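Local structure of glycosyl hydrolase family 2, TIM barrel domain protein (Parabacteroides merdae ATCC 43184, 6DXU) at residues D[43-53]-D[157-167]. The protein probably hydrolyses beta-glucuronides as a gut bacterial beta-glucuronidase of glycoside hydrolase family 2. Residues are numbered along the deposited sequence; the frame is centred on the assembly and turned at random.
Sequences DLGGIWEAVRP and RFKGKVPLSIR
Val-51 packs on Pro-163, and Ala-50 and Ile-47 on Ser-165, both on strand 162-169, in the antiparallel beta-sandwich sugar-binding domain of the family 2 fold. The short helix about 48-51 thus lies over one face of the sheet. Val-51 CG1 is 3.9 Å from Pro-163 CB, the two side chains crossing at about a right angle. Ala-50 CB sits 3.5 Å from Ser-165 OG, and Ile-47 CD1 reaches Ser-165 CB. The far side of helix 48-51 faces the second subunit, whose Asn-435 bonds Trp-48 NE1 and Arg-52 NH1.

Salt bridging closes one end. Arg-167, extended from CG to NE, grips Asp-43 side-on, NE to OD1 at 2.9 Å and NH2 to OD2 at 2.8 Å. The carboxylate is turned 50° from the guanidinium plane, so NH2 meets OD2 from above the carboxylate, while OD2 lies in the guanidinium plane. Asp-43 OD1 also accepts from Trp-92, and Arg-167 NH1 pairs with Asp-169.

At the other end, Arg-157 NH1 and NH2 both donate end-on to Val-51 O. A bend at chi3 (74°) turns the guanidinium flat between Phe-158 CE2 on one face and Pro-53 CD on the other. Replacing Arg-157 with an alanine would probably leave Val-51 O without these donors and open a gap between Phe-158 and Pro-53. Arg-157 NH1 and NH2 each lie 2.9 Å from Val-51 O, which is almost in the guanidinium plane.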
ATOM      1  N   ASP D  43      -4.785  -4.313  23.333  1.00 21.10           N
ATOM      2  CA  ASP D  43      -5.014  -3.307  22.311  1.00 18.41           C
ATOM      3  C   ASP D  43      -6.407  -2.695  22.428  1.00 19.98           C
ATOM      4  O   ASP D  43      -7.322  -3.274  23.010  1.00 21.22           O
ATOM      5  CB  ASP D  43      -4.830  -3.926  20.931  1.00 19.63           C
ATOM      6  CG  ASP D  43      -4.131  -3.000  19.954  1.00 26.73           C
ATOM      7  OD1 ASP D  43      -3.877  -1.818  20.282  1.00 20.40           O
ATOM      8  OD2 ASP D  43      -3.848  -3.459  18.826  1.00 26.15           O
ATOM      9  N   LEU D  44      -6.543  -1.490  21.885  1.00 19.68           N
ATOM     10  CA  LEU D  44      -7.838  -0.868  21.653  1.00 19.68           C
ATOM     11  C   LEU D  44      -8.284  -1.160  20.221  1.00 18.58           C
ATOM     12  O   LEU D  44      -7.479  -1.520  19.359  1.00 16.90           O
ATOM     13  CB  LEU D  44      -7.766   0.641  21.853  1.00 17.72           C
ATOM     14  CG  LEU D  44      -7.370   1.078  23.259  1.00 20.90           C
ATOM     15  CD1 LEU D  44      -7.188   2.576  23.250  1.00 20.76           C
ATOM     16  CD2 LEU D  44      -8.467   0.648  24.234  1.00 17.83           C
ATOM     17  N   GLY D  45      -9.573  -0.990  19.973  1.00 17.17           N
ATOM     18  CA  GLY D  45     -10.080  -1.192  18.617  1.00 14.80           C
ATOM     19  C   GLY D  45      -9.829  -0.056  17.647  1.00 22.95           C
ATOM     20  O   GLY D  45     -10.135  -0.172  16.457  1.00 18.98           O
ATOM     21  N   GLY D  46      -9.260   1.034  18.132  1.00 20.09           N
ATOM     22  CA  GLY D  46      -9.006   2.247  17.373  1.00 19.32           C
ATOM     23  C   GLY D  46      -8.827   3.393  18.342  1.00 22.02           C
ATOM     24  O   GLY D  46      -9.242   3.321  19.496  1.00 18.52           O
ATOM     25  N   ILE D  47      -8.194   4.470  17.858  1.00 19.29           N
ATOM     26  CA  ILE D  47      -7.868   5.591  18.748  1.00 20.76           C
ATOM     27  C   ILE D  47      -9.129   6.181  19.370  1.00 20.39           C
ATOM     28  O   ILE D  47      -9.090   6.704  20.489  1.00 18.00           O
ATOM     29  CB  ILE D  47      -7.046   6.667  17.993  1.00 19.65           C
ATOM     30  CG1 ILE D  47      -6.593   7.801  18.937  1.00 19.45           C
ATOM     31  CG2 ILE D  47      -7.839   7.237  16.843  1.00 18.60           C
ATOM     32  CD1 ILE D  47      -5.809   7.328  20.164  1.00 19.16           C
ATOM     33  N   TRP D  48     -10.271   6.085  18.681  1.00 17.83           N
ATOM     34  CA  TRP D  48     -11.503   6.639  19.243  1.00 20.38           C
ATOM     35  C   TRP D  48     -11.829   6.055  20.622  1.00 19.12           C
ATOM     36  O   TRP D  48     -12.408   6.746  21.473  1.00 18.26           O
ATOM     37  CB  TRP D  48     -12.668   6.409  18.278  1.00 16.51           C
ATOM     38  CG  TRP D  48     -13.947   7.052  18.755  1.00 18.90           C
ATOM     39  CD1 TRP D  48     -15.127   6.420  19.039  1.00 19.11           C
ATOM     40  CD2 TRP D  48     -14.177   8.449  18.969  1.00 18.51           C
ATOM     41  NE1 TRP D  48     -16.073   7.340  19.434  1.00 19.35           N
ATOM     42  CE2 TRP D  48     -15.511   8.591  19.413  1.00 20.05           C
ATOM     43  CE3 TRP D  48     -13.373   9.595  18.861  1.00 19.05           C
ATOM     44  CZ2 TRP D  48     -16.067   9.829  19.736  1.00 21.36           C
ATOM     45  CZ3 TRP D  48     -13.923  10.823  19.182  1.00 22.78           C
ATOM     46  CH2 TRP D  48     -15.256  10.932  19.619  1.00 24.19           C
ATOM     47  N   GLU D  49     -11.487   4.787  20.866  1.00 18.86           N
ATOM     48  CA  GLU D  49     -11.799   4.195  22.160  1.00 17.60           C
ATOM     49  C   GLU D  49     -11.035   4.868  23.293  1.00 21.75           C
ATOM     50  O   GLU D  49     -11.489   4.831  24.441  1.00 19.70           O
ATOM     51  CB  GLU D  49     -11.513   2.687  22.155  1.00 18.74           C
ATOM     52  CG  GLU D  49     -12.468   1.880  21.248  1.00 20.31           C
ATOM     53  CD  GLU D  49     -12.449   0.378  21.542  1.00 24.55           C
ATOM     54  OE1 GLU D  49     -11.390  -0.140  21.950  1.00 23.28           O
ATOM     55  OE2 GLU D  49     -13.487  -0.294  21.317  1.00 27.31           O
ATOM     56  N   ALA D  50      -9.891   5.479  23.004  1.00 19.10           N
ATOM     57  CA  ALA D  50      -9.127   6.136  24.052  1.00 19.00           C
ATOM     58  C   ALA D  50      -9.705   7.487  24.452  1.00 24.20           C
ATOM     59  O   ALA D  50      -9.457   7.936  25.585  1.00 24.11           O
ATOM     60  CB  ALA D  50      -7.665   6.320  23.619  1.00 20.26           C
ATOM     61  N   VAL D  51     -10.464   8.138  23.570  1.00 18.99           N
ATOM     62  CA  VAL D  51     -10.872   9.530  23.761  1.00 18.27           C
ATOM     63  C   VAL D  51     -12.381   9.733  23.691  1.00 21.33           C
ATOM     64  O   VAL D  51     -12.852  10.857  23.906  1.00 21.24           O
ATOM     65  CB  VAL D  51     -10.175  10.455  22.744  1.00 20.58           C
ATOM     66  CG1 VAL D  51      -8.659  10.406  22.934  1.00 20.54           C
ATOM     67  CG2 VAL D  51     -10.564  10.073  21.310  1.00 19.56           C
ATOM     68  N   ARG D  52     -13.164   8.692  23.405  1.00 19.59           N
ATOM     69  CA  ARG D  52     -14.599   8.878  23.241  1.00 20.36           C
ATOM     70  C   ARG D  52     -15.283   9.154  24.583  1.00 21.84           C
ATOM     71  O   ARG D  52     -14.788   8.752  25.642  1.00 21.10           O
ATOM     72  CB  ARG D  52     -15.222   7.639  22.593  1.00 19.27           C
ATOM     73  CG  ARG D  52     -15.131   6.358  23.438  1.00 18.35           C
ATOM     74  CD  ARG D  52     -15.717   5.200  22.639  1.00 18.49           C
ATOM     75  NE  ARG D  52     -15.549   3.902  23.282  1.00 18.35           N
ATOM     76  CZ  ARG D  52     -15.951   2.767  22.723  1.00 20.88           C
ATOM     77  NH1 ARG D  52     -16.550   2.799  21.536  1.00 19.00           N
ATOM     78  NH2 ARG D  52     -15.748   1.610  23.336  1.00 18.51           N
ATOM     79  N   PRO D  53     -16.438   9.827  24.566  1.00 20.80           N
ATOM     80  CA  PRO D  53     -17.191  10.001  25.818  1.00 24.55           C
ATOM     81  C   PRO D  53     -17.582   8.650  26.409  1.00 23.38           C
ATOM     82  O   PRO D  53     -17.939   7.712  25.687  1.00 23.18           O
ATOM     83  CB  PRO D  53     -18.431  10.804  25.397  1.00 23.64           C
ATOM     84  CG  PRO D  53     -18.167  11.300  24.012  1.00 26.99           C
ATOM     85  CD  PRO D  53     -17.114  10.424  23.402  1.00 21.67           C
ATOM     86  N   ARG D 157     -14.923  19.215  25.931  1.00 23.48           N
ATOM     87  CA  ARG D 157     -15.159  18.055  26.768  1.00 22.06           C
ATOM     88  C   ARG D 157     -13.955  17.688  27.628  1.00 26.93           C
ATOM     89  O   ARG D 157     -14.118  17.056  28.682  1.00 25.29           O
ATOM     90  CB  ARG D 157     -15.529  16.934  25.786  1.00 28.13           C
ATOM     91  CG  ARG D 157     -15.732  15.578  26.297  1.00 35.87           C
ATOM     92  CD  ARG D 157     -16.560  14.818  25.256  1.00 31.95           C
ATOM     93  NE  ARG D 157     -15.830  14.432  24.043  1.00 31.61           N
ATOM     94  CZ  ARG D 157     -14.993  13.397  23.994  1.00 24.19           C
ATOM     95  NH1 ARG D 157     -14.775  12.692  25.094  1.00 24.07           N
ATOM     96  NH2 ARG D 157     -14.384  13.063  22.858  1.00 24.42           N
ATOM     97  N   PHE D 158     -12.762  18.132  27.253  1.00 24.49           N
ATOM     98  CA  PHE D 158     -11.545  17.801  27.978  1.00 20.39           C
ATOM     99  C   PHE D 158     -11.109  18.909  28.916  1.00 23.54           C
ATOM    100  O   PHE D 158     -10.021  18.824  29.497  1.00 21.19           O
ATOM    101  CB  PHE D 158     -10.445  17.445  26.977  1.00 21.14           C
ATOM    102  CG  PHE D 158     -10.751  16.196  26.210  1.00 23.91           C
ATOM    103  CD1 PHE D 158     -10.403  14.955  26.716  1.00 22.40           C
ATOM    104  CD2 PHE D 158     -11.462  16.260  25.020  1.00 23.11           C
ATOM    105  CE1 PHE D 158     -10.711  13.796  26.020  1.00 21.53           C
ATOM    106  CE2 PHE D 158     -11.774  15.109  24.323  1.00 23.23           C
ATOM    107  CZ  PHE D 158     -11.393  13.878  24.821  1.00 19.91           C
ATOM    108  N   LYS D 159     -11.922  19.953  29.053  1.00 23.39           N
ATOM    109  CA  LYS D 159     -11.785  20.930  30.129  1.00 25.87           C
ATOM    110  C   LYS D 159     -10.427  21.621  30.081  1.00 23.24           C
ATOM    111  O   LYS D 159      -9.809  21.896  31.112  1.00 22.38           O
ATOM    112  CB  LYS D 159     -12.050  20.279  31.488  1.00 28.86           C
ATOM    113  CG  LYS D 159     -13.496  19.754  31.553  1.00 37.67           C
ATOM    114  CD  LYS D 159     -13.786  18.992  32.829  1.00 46.11           C
ATOM    115  CE  LYS D 159     -15.239  18.526  32.863  1.00 55.86           C
ATOM    116  NZ  LYS D 159     -15.505  17.626  34.026  1.00 65.28           N
ATOM    117  N   GLY D 160      -9.976  21.925  28.863  1.00 19.83           N
ATOM    118  CA  GLY D 160      -8.743  22.646  28.639  1.00 18.70           C
ATOM    119  C   GLY D 160      -7.507  21.788  28.523  1.00 19.91           C
ATOM    120  O   GLY D 160      -6.449  22.301  28.135  1.00 21.81           O
ATOM    121  N   LYS D 161      -7.597  20.505  28.836  1.00 18.50           N
ATOM    122  CA  LYS D 161      -6.444  19.630  28.689  1.00 18.40           C
ATOM    123  C   LYS D 161      -6.462  18.956  27.321  1.00 20.82           C
ATOM    124  O   LYS D 161      -7.437  19.035  26.586  1.00 18.95           O
ATOM    125  CB  LYS D 161      -6.397  18.596  29.803  1.00 17.91           C
ATOM    126  CG  LYS D 161      -6.212  19.226  31.189  1.00 24.57           C
ATOM    127  CD  LYS D 161      -6.141  18.160  32.260  1.00 27.18           C
ATOM    128  CE  LYS D 161      -5.960  18.785  33.634  1.00 30.68           C
ATOM    129  NZ  LYS D 161      -5.786  17.741  34.682  1.00 43.91           N
ATOM    130  N   VAL D 162      -5.348  18.317  26.975  1.00 20.77           N
ATOM    131  CA  VAL D 162      -5.167  17.683  25.672  1.00 21.35           C
ATOM    132  C   VAL D 162      -4.991  16.185  25.893  1.00 22.98           C
ATOM    133  O   VAL D 162      -4.069  15.774  26.603  1.00 18.97           O
ATOM    134  CB  VAL D 162      -3.957  18.259  24.920  1.00 20.16           C
ATOM    135  CG1 VAL D 162      -3.762  17.532  23.581  1.00 18.77           C
ATOM    136  CG2 VAL D 162      -4.119  19.773  24.729  1.00 20.23           C
ATOM    137  N   PRO D 163      -5.830  15.330  25.306  1.00 19.00           N
ATOM    138  CA  PRO D 163      -5.659  13.891  25.518  1.00 17.51           C
ATOM    139  C   PRO D 163      -4.469  13.393  24.715  1.00 17.57           C
ATOM    140  O   PRO D 163      -4.396  13.567  23.495  1.00 22.77           O
ATOM    141  CB  PRO D 163      -6.983  13.288  25.014  1.00 20.21           C
ATOM    142  CG  PRO D 163      -7.514  14.287  24.058  1.00 21.33           C
ATOM    143  CD  PRO D 163      -6.994  15.640  24.458  1.00 18.41           C
ATOM    144  N   LEU D 164      -3.559  12.736  25.412  1.00 18.84           N
ATOM    145  CA  LEU D 164      -2.386  12.107  24.837  1.00 17.41           C
ATOM    146  C   LEU D 164      -2.557  10.617  25.064  1.00 17.84           C
ATOM    147  O   LEU D 164      -2.744  10.186  26.205  1.00 16.55           O
ATOM    148  CB  LEU D 164      -1.109  12.625  25.517  1.00 15.29           C
ATOM    149  CG  LEU D 164       0.198  11.926  25.148  1.00 17.56           C
ATOM    150  CD1 LEU D 164       0.491  12.078  23.671  1.00 19.54           C
ATOM    151  CD2 LEU D 164       1.371  12.468  25.990  1.00 19.56           C
ATOM    152  N   SER D 165      -2.518   9.838  23.988  1.00 15.80           N
ATOM    153  CA  SER D 165      -2.670   8.395  24.076  1.00 17.60           C
ATOM    154  C   SER D 165      -1.480   7.788  23.361  1.00 18.11           C
ATOM    155  O   SER D 165      -1.129   8.221  22.258  1.00 16.00           O
ATOM    156  CB  SER D 165      -3.990   7.918  23.428  1.00 19.29           C
ATOM    157  OG  SER D 165      -5.083   8.700  23.906  1.00 17.40           O
ATOM    158  N   ILE D 166      -0.857   6.792  23.984  1.00 18.53           N
ATOM    159  CA  ILE D 166       0.376   6.211  23.470  1.00 14.65           C
ATOM    160  C   ILE D 166       0.204   4.702  23.477  1.00 17.75           C
ATOM    161  O   ILE D 166      -0.177   4.120  24.496  1.00 17.24           O
ATOM    162  CB  ILE D 166       1.598   6.623  24.312  1.00 17.79           C
ATOM    163  CG1 ILE D 166       1.801   8.147  24.246  1.00 17.04           C
ATOM    164  CG2 ILE D 166       2.836   5.875  23.818  1.00 15.34           C
ATOM    165  CD1 ILE D 166       2.842   8.726  25.268  1.00 12.58           C
ATOM    166  N   ARG D 167       0.458   4.077  22.340  1.00 15.30           N
ATOM    167  CA  ARG D 167       0.435   2.630  22.226  1.00 17.02           C
ATOM    168  C   ARG D 167       1.875   2.145  22.204  1.00 17.27           C
ATOM    169  O   ARG D 167       2.678   2.636  21.406  1.00 17.78           O
ATOM    170  CB  ARG D 167      -0.309   2.210  20.948  1.00 14.10           C
ATOM    171  CG  ARG D 167      -0.431   0.691  20.727  1.00 17.02           C
ATOM    172  CD  ARG D 167      -1.000   0.447  19.306  1.00 17.57           C
ATOM    173  NE  ARG D 167      -1.419  -0.932  19.048  1.00 19.53           N
ATOM    174  CZ  ARG D 167      -0.639  -1.873  18.514  1.00 22.96           C
ATOM    175  NH1 ARG D 167       0.628  -1.609  18.225  1.00 19.25           N
ATOM    176  NH2 ARG D 167      -1.130  -3.086  18.267  1.00 18.74           N
TER